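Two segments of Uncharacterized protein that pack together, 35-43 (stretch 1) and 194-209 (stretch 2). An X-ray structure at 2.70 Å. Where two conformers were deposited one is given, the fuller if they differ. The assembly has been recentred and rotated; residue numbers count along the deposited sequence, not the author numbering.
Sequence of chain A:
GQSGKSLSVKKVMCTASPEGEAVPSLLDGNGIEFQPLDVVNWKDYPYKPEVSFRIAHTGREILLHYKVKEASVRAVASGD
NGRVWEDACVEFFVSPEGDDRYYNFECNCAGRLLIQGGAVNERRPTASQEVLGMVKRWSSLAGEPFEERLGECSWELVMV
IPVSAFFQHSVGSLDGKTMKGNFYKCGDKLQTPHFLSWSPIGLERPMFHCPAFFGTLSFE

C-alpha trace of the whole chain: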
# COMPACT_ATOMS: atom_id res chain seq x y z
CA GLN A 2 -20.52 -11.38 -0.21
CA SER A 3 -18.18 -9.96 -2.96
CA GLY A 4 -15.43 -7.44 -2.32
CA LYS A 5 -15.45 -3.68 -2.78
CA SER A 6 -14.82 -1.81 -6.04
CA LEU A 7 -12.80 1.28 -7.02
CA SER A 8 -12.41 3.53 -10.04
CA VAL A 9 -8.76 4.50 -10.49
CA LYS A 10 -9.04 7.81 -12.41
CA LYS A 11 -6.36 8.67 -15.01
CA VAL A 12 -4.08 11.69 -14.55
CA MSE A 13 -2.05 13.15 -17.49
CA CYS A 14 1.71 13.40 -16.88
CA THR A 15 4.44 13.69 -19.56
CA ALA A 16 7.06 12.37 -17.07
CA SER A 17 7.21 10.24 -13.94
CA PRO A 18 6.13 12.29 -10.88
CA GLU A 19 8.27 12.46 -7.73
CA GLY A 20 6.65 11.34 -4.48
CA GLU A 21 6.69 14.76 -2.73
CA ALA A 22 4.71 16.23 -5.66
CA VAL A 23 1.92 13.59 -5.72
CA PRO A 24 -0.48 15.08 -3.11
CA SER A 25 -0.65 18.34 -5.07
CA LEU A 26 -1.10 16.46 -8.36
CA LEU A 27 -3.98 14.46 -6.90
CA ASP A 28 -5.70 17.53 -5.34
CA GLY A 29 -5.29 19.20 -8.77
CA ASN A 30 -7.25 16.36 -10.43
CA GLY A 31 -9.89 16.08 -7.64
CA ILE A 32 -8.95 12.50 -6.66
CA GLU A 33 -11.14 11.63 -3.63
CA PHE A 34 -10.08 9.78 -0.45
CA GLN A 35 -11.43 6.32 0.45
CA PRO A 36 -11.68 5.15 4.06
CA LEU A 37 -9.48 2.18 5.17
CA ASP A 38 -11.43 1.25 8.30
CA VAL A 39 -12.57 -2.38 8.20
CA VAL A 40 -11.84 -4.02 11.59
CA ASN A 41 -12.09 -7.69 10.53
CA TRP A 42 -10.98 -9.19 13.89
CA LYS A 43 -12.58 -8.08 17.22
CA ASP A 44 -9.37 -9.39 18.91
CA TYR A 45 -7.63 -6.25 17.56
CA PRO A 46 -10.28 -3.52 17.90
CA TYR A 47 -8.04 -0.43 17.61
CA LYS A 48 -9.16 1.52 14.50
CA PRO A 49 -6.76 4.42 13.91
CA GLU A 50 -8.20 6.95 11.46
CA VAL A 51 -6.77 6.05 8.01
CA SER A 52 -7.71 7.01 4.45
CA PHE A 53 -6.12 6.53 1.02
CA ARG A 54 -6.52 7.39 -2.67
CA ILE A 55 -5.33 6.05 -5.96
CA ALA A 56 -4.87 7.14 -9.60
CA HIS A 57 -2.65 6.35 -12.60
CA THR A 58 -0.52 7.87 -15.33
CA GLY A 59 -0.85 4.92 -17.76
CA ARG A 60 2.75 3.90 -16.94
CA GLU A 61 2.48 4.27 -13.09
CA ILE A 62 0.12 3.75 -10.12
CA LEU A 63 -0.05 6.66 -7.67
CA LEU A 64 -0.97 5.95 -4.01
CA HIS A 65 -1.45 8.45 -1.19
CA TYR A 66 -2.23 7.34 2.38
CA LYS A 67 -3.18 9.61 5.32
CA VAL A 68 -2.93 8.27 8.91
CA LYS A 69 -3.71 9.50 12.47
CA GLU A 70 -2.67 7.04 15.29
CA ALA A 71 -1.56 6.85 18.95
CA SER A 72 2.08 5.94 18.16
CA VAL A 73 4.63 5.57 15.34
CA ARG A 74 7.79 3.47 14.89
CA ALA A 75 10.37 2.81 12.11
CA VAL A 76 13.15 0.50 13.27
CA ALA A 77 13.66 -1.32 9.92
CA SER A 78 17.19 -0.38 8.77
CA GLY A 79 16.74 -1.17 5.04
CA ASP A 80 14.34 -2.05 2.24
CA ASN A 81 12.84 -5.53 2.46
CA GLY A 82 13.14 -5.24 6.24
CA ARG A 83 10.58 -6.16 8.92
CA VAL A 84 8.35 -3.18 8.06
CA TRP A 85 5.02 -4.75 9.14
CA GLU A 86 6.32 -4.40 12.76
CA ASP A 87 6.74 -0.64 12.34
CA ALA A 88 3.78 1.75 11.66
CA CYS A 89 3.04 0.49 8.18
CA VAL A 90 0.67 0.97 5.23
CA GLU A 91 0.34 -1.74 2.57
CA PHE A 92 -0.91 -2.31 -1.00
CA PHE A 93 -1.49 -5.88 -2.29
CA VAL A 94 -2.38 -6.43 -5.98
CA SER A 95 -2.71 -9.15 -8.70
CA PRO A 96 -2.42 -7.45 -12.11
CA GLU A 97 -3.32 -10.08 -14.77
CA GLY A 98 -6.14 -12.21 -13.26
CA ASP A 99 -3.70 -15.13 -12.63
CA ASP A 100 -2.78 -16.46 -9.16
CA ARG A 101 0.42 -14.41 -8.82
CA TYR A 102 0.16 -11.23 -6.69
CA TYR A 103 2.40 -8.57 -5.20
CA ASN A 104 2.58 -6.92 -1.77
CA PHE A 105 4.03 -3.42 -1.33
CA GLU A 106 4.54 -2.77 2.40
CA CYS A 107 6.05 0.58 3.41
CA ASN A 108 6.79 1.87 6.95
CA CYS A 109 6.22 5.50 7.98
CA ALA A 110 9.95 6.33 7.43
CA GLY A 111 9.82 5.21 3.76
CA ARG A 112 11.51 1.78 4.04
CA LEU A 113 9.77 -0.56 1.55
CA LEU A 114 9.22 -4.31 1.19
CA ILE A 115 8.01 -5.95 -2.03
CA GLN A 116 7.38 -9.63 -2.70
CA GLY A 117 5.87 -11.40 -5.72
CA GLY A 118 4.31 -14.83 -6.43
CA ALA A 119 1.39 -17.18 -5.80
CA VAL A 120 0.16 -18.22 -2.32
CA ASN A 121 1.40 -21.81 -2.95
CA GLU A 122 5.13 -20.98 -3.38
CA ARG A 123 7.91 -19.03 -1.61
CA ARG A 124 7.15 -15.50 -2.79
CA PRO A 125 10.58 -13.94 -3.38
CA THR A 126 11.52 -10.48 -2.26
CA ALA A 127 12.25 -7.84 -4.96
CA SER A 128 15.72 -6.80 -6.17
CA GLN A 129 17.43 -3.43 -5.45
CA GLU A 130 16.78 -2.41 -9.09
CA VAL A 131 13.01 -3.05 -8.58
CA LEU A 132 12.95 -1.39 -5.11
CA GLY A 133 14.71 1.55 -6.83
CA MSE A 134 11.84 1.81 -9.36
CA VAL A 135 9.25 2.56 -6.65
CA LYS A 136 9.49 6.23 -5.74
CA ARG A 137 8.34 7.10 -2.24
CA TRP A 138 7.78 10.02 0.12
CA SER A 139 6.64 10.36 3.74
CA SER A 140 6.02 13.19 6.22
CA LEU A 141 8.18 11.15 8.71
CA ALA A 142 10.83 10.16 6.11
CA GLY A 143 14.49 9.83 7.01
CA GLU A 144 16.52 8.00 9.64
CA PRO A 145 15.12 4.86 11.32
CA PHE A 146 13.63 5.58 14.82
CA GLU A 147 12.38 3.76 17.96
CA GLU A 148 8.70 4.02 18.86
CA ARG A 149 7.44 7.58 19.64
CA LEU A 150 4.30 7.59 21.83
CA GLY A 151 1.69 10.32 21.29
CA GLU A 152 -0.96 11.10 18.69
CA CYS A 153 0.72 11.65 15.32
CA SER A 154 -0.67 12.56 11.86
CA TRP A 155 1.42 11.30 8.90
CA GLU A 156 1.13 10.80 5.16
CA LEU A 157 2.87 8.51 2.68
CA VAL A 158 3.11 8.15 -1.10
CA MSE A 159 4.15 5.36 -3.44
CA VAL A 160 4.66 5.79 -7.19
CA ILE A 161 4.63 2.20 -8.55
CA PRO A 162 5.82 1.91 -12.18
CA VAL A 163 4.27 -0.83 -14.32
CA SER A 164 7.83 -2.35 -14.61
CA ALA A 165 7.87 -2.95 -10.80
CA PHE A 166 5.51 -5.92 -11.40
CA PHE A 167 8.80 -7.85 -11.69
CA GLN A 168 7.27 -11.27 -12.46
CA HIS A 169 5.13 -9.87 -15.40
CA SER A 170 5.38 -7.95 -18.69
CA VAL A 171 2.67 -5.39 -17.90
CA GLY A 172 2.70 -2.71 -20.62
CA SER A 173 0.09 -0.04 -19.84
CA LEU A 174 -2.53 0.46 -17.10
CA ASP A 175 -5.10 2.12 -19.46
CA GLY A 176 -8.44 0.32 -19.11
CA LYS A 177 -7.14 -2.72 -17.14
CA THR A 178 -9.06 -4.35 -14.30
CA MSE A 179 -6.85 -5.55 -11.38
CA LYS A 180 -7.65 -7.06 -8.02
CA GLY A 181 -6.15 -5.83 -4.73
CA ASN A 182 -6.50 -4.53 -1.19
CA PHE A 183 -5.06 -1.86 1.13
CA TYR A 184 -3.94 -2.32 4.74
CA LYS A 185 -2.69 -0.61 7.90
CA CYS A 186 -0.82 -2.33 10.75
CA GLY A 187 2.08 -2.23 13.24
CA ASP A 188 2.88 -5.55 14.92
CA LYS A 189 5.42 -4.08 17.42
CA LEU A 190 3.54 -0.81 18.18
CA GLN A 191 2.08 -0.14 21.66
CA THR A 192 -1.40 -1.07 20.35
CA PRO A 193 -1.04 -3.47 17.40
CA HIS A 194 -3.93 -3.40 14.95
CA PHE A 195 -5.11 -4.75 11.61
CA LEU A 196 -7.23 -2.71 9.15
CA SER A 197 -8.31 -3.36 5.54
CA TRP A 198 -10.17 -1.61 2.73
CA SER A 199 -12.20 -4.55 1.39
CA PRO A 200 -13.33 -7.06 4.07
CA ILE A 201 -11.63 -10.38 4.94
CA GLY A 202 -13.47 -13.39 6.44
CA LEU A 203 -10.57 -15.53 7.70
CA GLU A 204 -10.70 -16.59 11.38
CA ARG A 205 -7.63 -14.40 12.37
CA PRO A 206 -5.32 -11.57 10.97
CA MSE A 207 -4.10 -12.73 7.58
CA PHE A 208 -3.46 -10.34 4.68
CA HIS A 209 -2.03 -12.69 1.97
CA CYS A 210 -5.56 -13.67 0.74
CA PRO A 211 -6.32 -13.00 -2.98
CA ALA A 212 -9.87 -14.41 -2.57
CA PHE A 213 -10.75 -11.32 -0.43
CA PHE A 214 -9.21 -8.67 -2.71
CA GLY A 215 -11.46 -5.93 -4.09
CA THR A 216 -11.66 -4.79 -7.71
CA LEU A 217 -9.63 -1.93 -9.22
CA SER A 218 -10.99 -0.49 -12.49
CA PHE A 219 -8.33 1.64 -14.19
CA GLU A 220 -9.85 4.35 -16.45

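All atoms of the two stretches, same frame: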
# COMPACT_ATOMS: atom_id res chain seq x y z
N GLN A 35 -10.64 7.51 0.13
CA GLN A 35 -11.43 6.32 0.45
C GLN A 35 -11.06 5.91 1.87
O GLN A 35 -9.86 5.89 2.19
CB GLN A 35 -11.05 5.16 -0.49
CG GLN A 35 -10.99 5.50 -1.98
CD GLN A 35 -12.31 5.99 -2.50
OE1 GLN A 35 -12.40 7.06 -3.10
NE2 GLN A 35 -13.37 5.23 -2.25
N PRO A 36 -12.05 5.58 2.72
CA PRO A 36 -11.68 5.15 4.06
C PRO A 36 -11.10 3.72 4.07
O PRO A 36 -11.52 2.88 3.28
CB PRO A 36 -13.00 5.23 4.84
CG PRO A 36 -14.06 5.01 3.81
CD PRO A 36 -13.50 5.45 2.49
N LEU A 37 -10.11 3.49 4.93
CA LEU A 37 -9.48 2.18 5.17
C LEU A 37 -9.76 1.94 6.65
O LEU A 37 -8.96 2.31 7.51
CB LEU A 37 -7.99 2.26 4.83
CG LEU A 37 -7.17 0.97 4.69
CD1 LEU A 37 -5.77 1.32 4.19
CD2 LEU A 37 -7.08 0.16 5.96
N ASP A 38 -10.93 1.37 6.93
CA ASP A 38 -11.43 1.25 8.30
C ASP A 38 -12.20 -0.03 8.63
O ASP A 38 -13.06 -0.01 9.53
CB ASP A 38 -12.30 2.51 8.59
CG ASP A 38 -13.58 2.57 7.74
OD1 ASP A 38 -13.63 1.89 6.68
OD2 ASP A 38 -14.52 3.31 8.15
N VAL A 39 -11.90 -1.12 7.93
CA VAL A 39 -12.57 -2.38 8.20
C VAL A 39 -11.76 -3.12 9.26
O VAL A 39 -10.61 -3.50 9.02
CB VAL A 39 -12.79 -3.24 6.93
CG1 VAL A 39 -13.63 -4.49 7.25
CG2 VAL A 39 -13.49 -2.41 5.86
N VAL A 40 -12.39 -3.31 10.43
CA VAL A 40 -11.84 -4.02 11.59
C VAL A 40 -12.40 -5.43 11.47
O VAL A 40 -13.49 -5.73 11.96
CB VAL A 40 -12.28 -3.34 12.91
CG1 VAL A 40 -11.77 -4.11 14.13
CG2 VAL A 40 -11.81 -1.90 12.96
N ASN A 41 -11.65 -6.30 10.79
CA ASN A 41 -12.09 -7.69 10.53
C ASN A 41 -12.03 -8.63 11.72
O ASN A 41 -12.76 -9.62 11.72
CB ASN A 41 -11.27 -8.30 9.41
CG ASN A 41 -11.46 -7.59 8.09
OD1 ASN A 41 -12.56 -7.58 7.54
ND2 ASN A 41 -10.37 -7.02 7.54
N TRP A 42 -11.17 -8.34 12.71
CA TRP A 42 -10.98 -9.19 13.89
C TRP A 42 -11.18 -8.40 15.18
O TRP A 42 -10.39 -7.51 15.49
CB TRP A 42 -9.59 -9.83 13.84
CG TRP A 42 -9.39 -10.50 12.52
CD1 TRP A 42 -9.85 -11.72 12.15
CD2 TRP A 42 -8.74 -9.95 11.38
NE1 TRP A 42 -9.51 -11.98 10.86
CE2 TRP A 42 -8.83 -10.91 10.35
CE3 TRP A 42 -8.08 -8.73 11.12
CZ2 TRP A 42 -8.28 -10.70 9.07
CZ3 TRP A 42 -7.54 -8.52 9.84
CH2 TRP A 42 -7.65 -9.51 8.83
N LYS A 43 -12.24 -8.74 15.93
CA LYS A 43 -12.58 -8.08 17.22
C LYS A 43 -11.48 -8.24 18.29
O LYS A 43 -11.47 -7.50 19.27
CB LYS A 43 -13.92 -8.58 17.76
CG LYS A 43 -15.13 -8.43 16.83
CD LYS A 43 -16.33 -9.19 17.38
CE LYS A 43 -17.50 -9.30 16.40
NZ LYS A 43 -18.29 -8.05 16.27
N HIS A 194 -2.62 -3.45 15.58
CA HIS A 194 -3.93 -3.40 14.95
C HIS A 194 -3.85 -3.88 13.52
O HIS A 194 -2.76 -3.96 12.95
CB HIS A 194 -4.43 -1.98 14.98
CG HIS A 194 -3.48 -1.01 14.37
ND1 HIS A 194 -2.44 -0.45 15.07
CD2 HIS A 194 -3.39 -0.54 13.11
CE1 HIS A 194 -1.76 0.35 14.26
NE2 HIS A 194 -2.31 0.31 13.07
N PHE A 195 -5.01 -4.20 12.97
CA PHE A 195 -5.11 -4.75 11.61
C PHE A 195 -6.37 -4.24 10.91
O PHE A 195 -7.49 -4.61 11.30
CB PHE A 195 -5.11 -6.27 11.69
CG PHE A 195 -3.86 -6.82 12.28
CD1 PHE A 195 -2.68 -6.85 11.53
CD2 PHE A 195 -3.83 -7.26 13.60
CE1 PHE A 195 -1.49 -7.34 12.06
CE2 PHE A 195 -2.64 -7.74 14.15
CZ PHE A 195 -1.47 -7.79 13.38
N LEU A 196 -6.17 -3.38 9.92
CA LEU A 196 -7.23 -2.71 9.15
C LEU A 196 -7.10 -2.99 7.66
O LEU A 196 -5.99 -3.11 7.14
CB LEU A 196 -7.17 -1.21 9.39
CG LEU A 196 -8.00 -0.63 10.54
CD1 LEU A 196 -7.92 -1.43 11.83
CD2 LEU A 196 -7.61 0.82 10.78
N SER A 197 -8.25 -3.12 7.00
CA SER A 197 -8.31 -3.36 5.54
C SER A 197 -9.36 -2.48 4.87
O SER A 197 -10.24 -1.92 5.55
CB SER A 197 -8.62 -4.83 5.23
OG SER A 197 -10.00 -5.12 5.47
N TRP A 198 -9.24 -2.37 3.55
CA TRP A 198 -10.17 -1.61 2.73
C TRP A 198 -11.38 -2.49 2.43
O TRP A 198 -12.51 -2.15 2.82
CB TRP A 198 -9.49 -1.09 1.45
CG TRP A 198 -10.46 -0.58 0.45
CD1 TRP A 198 -11.31 0.49 0.58
CD2 TRP A 198 -10.68 -1.11 -0.85
NE1 TRP A 198 -12.05 0.64 -0.57
CE2 TRP A 198 -11.68 -0.33 -1.46
CE3 TRP A 198 -10.13 -2.18 -1.56
CZ2 TRP A 198 -12.14 -0.58 -2.75
CZ3 TRP A 198 -10.58 -2.43 -2.85
CH2 TRP A 198 -11.58 -1.63 -3.44
N SER A 199 -11.14 -3.59 1.71
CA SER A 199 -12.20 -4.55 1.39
C SER A 199 -12.16 -5.59 2.51
O SER A 199 -11.04 -5.90 2.98
CB SER A 199 -12.01 -5.19 0.02
OG SER A 199 -13.07 -6.08 -0.25
N PRO A 200 -13.34 -6.14 2.92
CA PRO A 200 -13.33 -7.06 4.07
C PRO A 200 -12.73 -8.44 3.82
O PRO A 200 -12.70 -8.92 2.69
CB PRO A 200 -14.82 -7.17 4.45
CG PRO A 200 -15.47 -5.99 3.83
CD PRO A 200 -14.72 -5.80 2.55
N ILE A 201 -12.27 -9.06 4.92
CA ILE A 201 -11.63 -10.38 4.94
C ILE A 201 -12.37 -11.23 5.98
O ILE A 201 -12.59 -10.76 7.10
CB ILE A 201 -10.13 -10.29 5.33
CG1 ILE A 201 -9.34 -9.53 4.25
CG2 ILE A 201 -9.53 -11.68 5.54
CD1 ILE A 201 -7.96 -9.09 4.68
N GLY A 202 -12.71 -12.47 5.60
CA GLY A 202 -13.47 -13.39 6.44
C GLY A 202 -12.71 -14.60 6.96
O GLY A 202 -13.30 -15.65 7.16
N LEU A 203 -11.40 -14.45 7.17
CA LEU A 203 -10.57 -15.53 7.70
C LEU A 203 -10.69 -15.40 9.21
O LEU A 203 -10.86 -14.29 9.73
CB LEU A 203 -9.12 -15.40 7.22
CG LEU A 203 -8.95 -15.49 5.69
CD1 LEU A 203 -7.54 -15.10 5.27
CD2 LEU A 203 -9.33 -16.87 5.15
N GLU A 204 -10.54 -16.53 9.91
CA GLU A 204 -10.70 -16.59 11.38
C GLU A 204 -9.76 -15.68 12.21
O GLU A 204 -10.05 -15.39 13.35
CB GLU A 204 -10.61 -18.04 11.91
CG GLU A 204 -9.30 -18.77 11.67
CD GLU A 204 -9.11 -19.96 12.59
OE1 GLU A 204 -10.07 -20.34 13.30
OE2 GLU A 204 -7.98 -20.49 12.61
N ARG A 205 -8.61 -15.26 11.65
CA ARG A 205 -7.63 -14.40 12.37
C ARG A 205 -6.81 -13.50 11.38
O ARG A 205 -6.97 -13.65 10.17
CB ARG A 205 -6.76 -15.25 13.31
CG ARG A 205 -6.00 -16.33 12.60
CD ARG A 205 -5.39 -17.37 13.54
NE ARG A 205 -4.86 -18.42 12.69
CZ ARG A 205 -3.74 -18.35 11.97
NH1 ARG A 205 -2.94 -17.28 12.01
NH2 ARG A 205 -3.41 -19.37 11.19
N PRO A 206 -6.01 -12.52 11.88
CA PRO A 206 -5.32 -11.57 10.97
C PRO A 206 -4.37 -12.16 9.96
O PRO A 206 -3.28 -12.61 10.30
CB PRO A 206 -4.59 -10.62 11.93
CG PRO A 206 -5.45 -10.66 13.14
CD PRO A 206 -5.82 -12.10 13.27
N MSE A 207 -4.84 -12.19 8.72
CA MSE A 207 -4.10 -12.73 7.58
C MSE A 207 -4.38 -11.82 6.40
O MSE A 207 -5.53 -11.62 6.05
CB MSE A 207 -4.66 -14.13 7.40
CG MSE A 207 -4.24 -15.06 8.53
SE MSE A 207 -4.41 -16.91 7.97
CE MSE A 207 -6.01 -17.41 9.00
N PHE A 208 -3.33 -11.26 5.81
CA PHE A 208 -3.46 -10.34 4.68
C PHE A 208 -3.14 -10.94 3.31
O PHE A 208 -3.57 -10.36 2.31
CB PHE A 208 -2.56 -9.09 4.86
CG PHE A 208 -2.97 -8.13 5.96
CD1 PHE A 208 -4.31 -7.93 6.37
CD2 PHE A 208 -2.00 -7.31 6.52
CE1 PHE A 208 -4.63 -7.01 7.35
CE2 PHE A 208 -2.32 -6.38 7.50
CZ PHE A 208 -3.64 -6.23 7.91
N HIS A 209 -2.41 -12.05 3.25
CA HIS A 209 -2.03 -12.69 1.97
C HIS A 209 -3.16 -13.59 1.40
O HIS A 209 -2.96 -14.78 1.14
CB HIS A 209 -0.72 -13.46 2.16
CG HIS A 209 0.45 -12.58 2.49
ND1 HIS A 209 1.39 -12.20 1.56
CD2 HIS A 209 0.81 -11.98 3.65
CE1 HIS A 209 2.29 -11.42 2.13
NE2 HIS A 209 1.96 -11.27 3.40
O HOH W 1 -9.34 -5.76 9.71

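Irregular segments often pack by one short backbone clasp and one large side chain seated in a hollow, and these two stretches, whose touching residues lie at least 153 apart in sequence, illustrate the principle. The clasp is a single antiparallel bridge: Val39 N donates to Ser197 O (3.0 Å) and Ser197 N returns the bond to Val39 O (3.1 Å). Around it the aliphatic side chains fit closely. Leu37 starts out sideways, but its end comes nearer, with CD2 3.7 Å from Leu196 CB, while Val39 CG1 rests 4.1 Å from Pro200 CB.

Beyond the bridge, Asn41 stands in for backbone. Its OD1 accepts from Ile201 N at 3.0 Å, almost linearly, and its ND2 donates to Ser197 OG at 2.8 Å. That hydroxyl in turn donates to Ser199 O (2.8 Å), so the amide helps brace the turning chain. A water fills the gap alongside, donating to Val39 O and Phe195 O and accepting from Asn41 N.

The main bump is Trp42, which buries more area against its partner than any other residue here. Stretch 2 curls around the indole: Pro206 covers one face, its CA 3.5 Å from the six-membered ring centroid, and Ile201 CG2 approaches CZ2 at 3.9 Å. At the ring edge, Trp42 NE1 donates to Leu203 O (2.9 Å), satisfying the ring's polar atom, while apolar side chains of Phe195, Ile201 and Phe208 meet the six-membered ring.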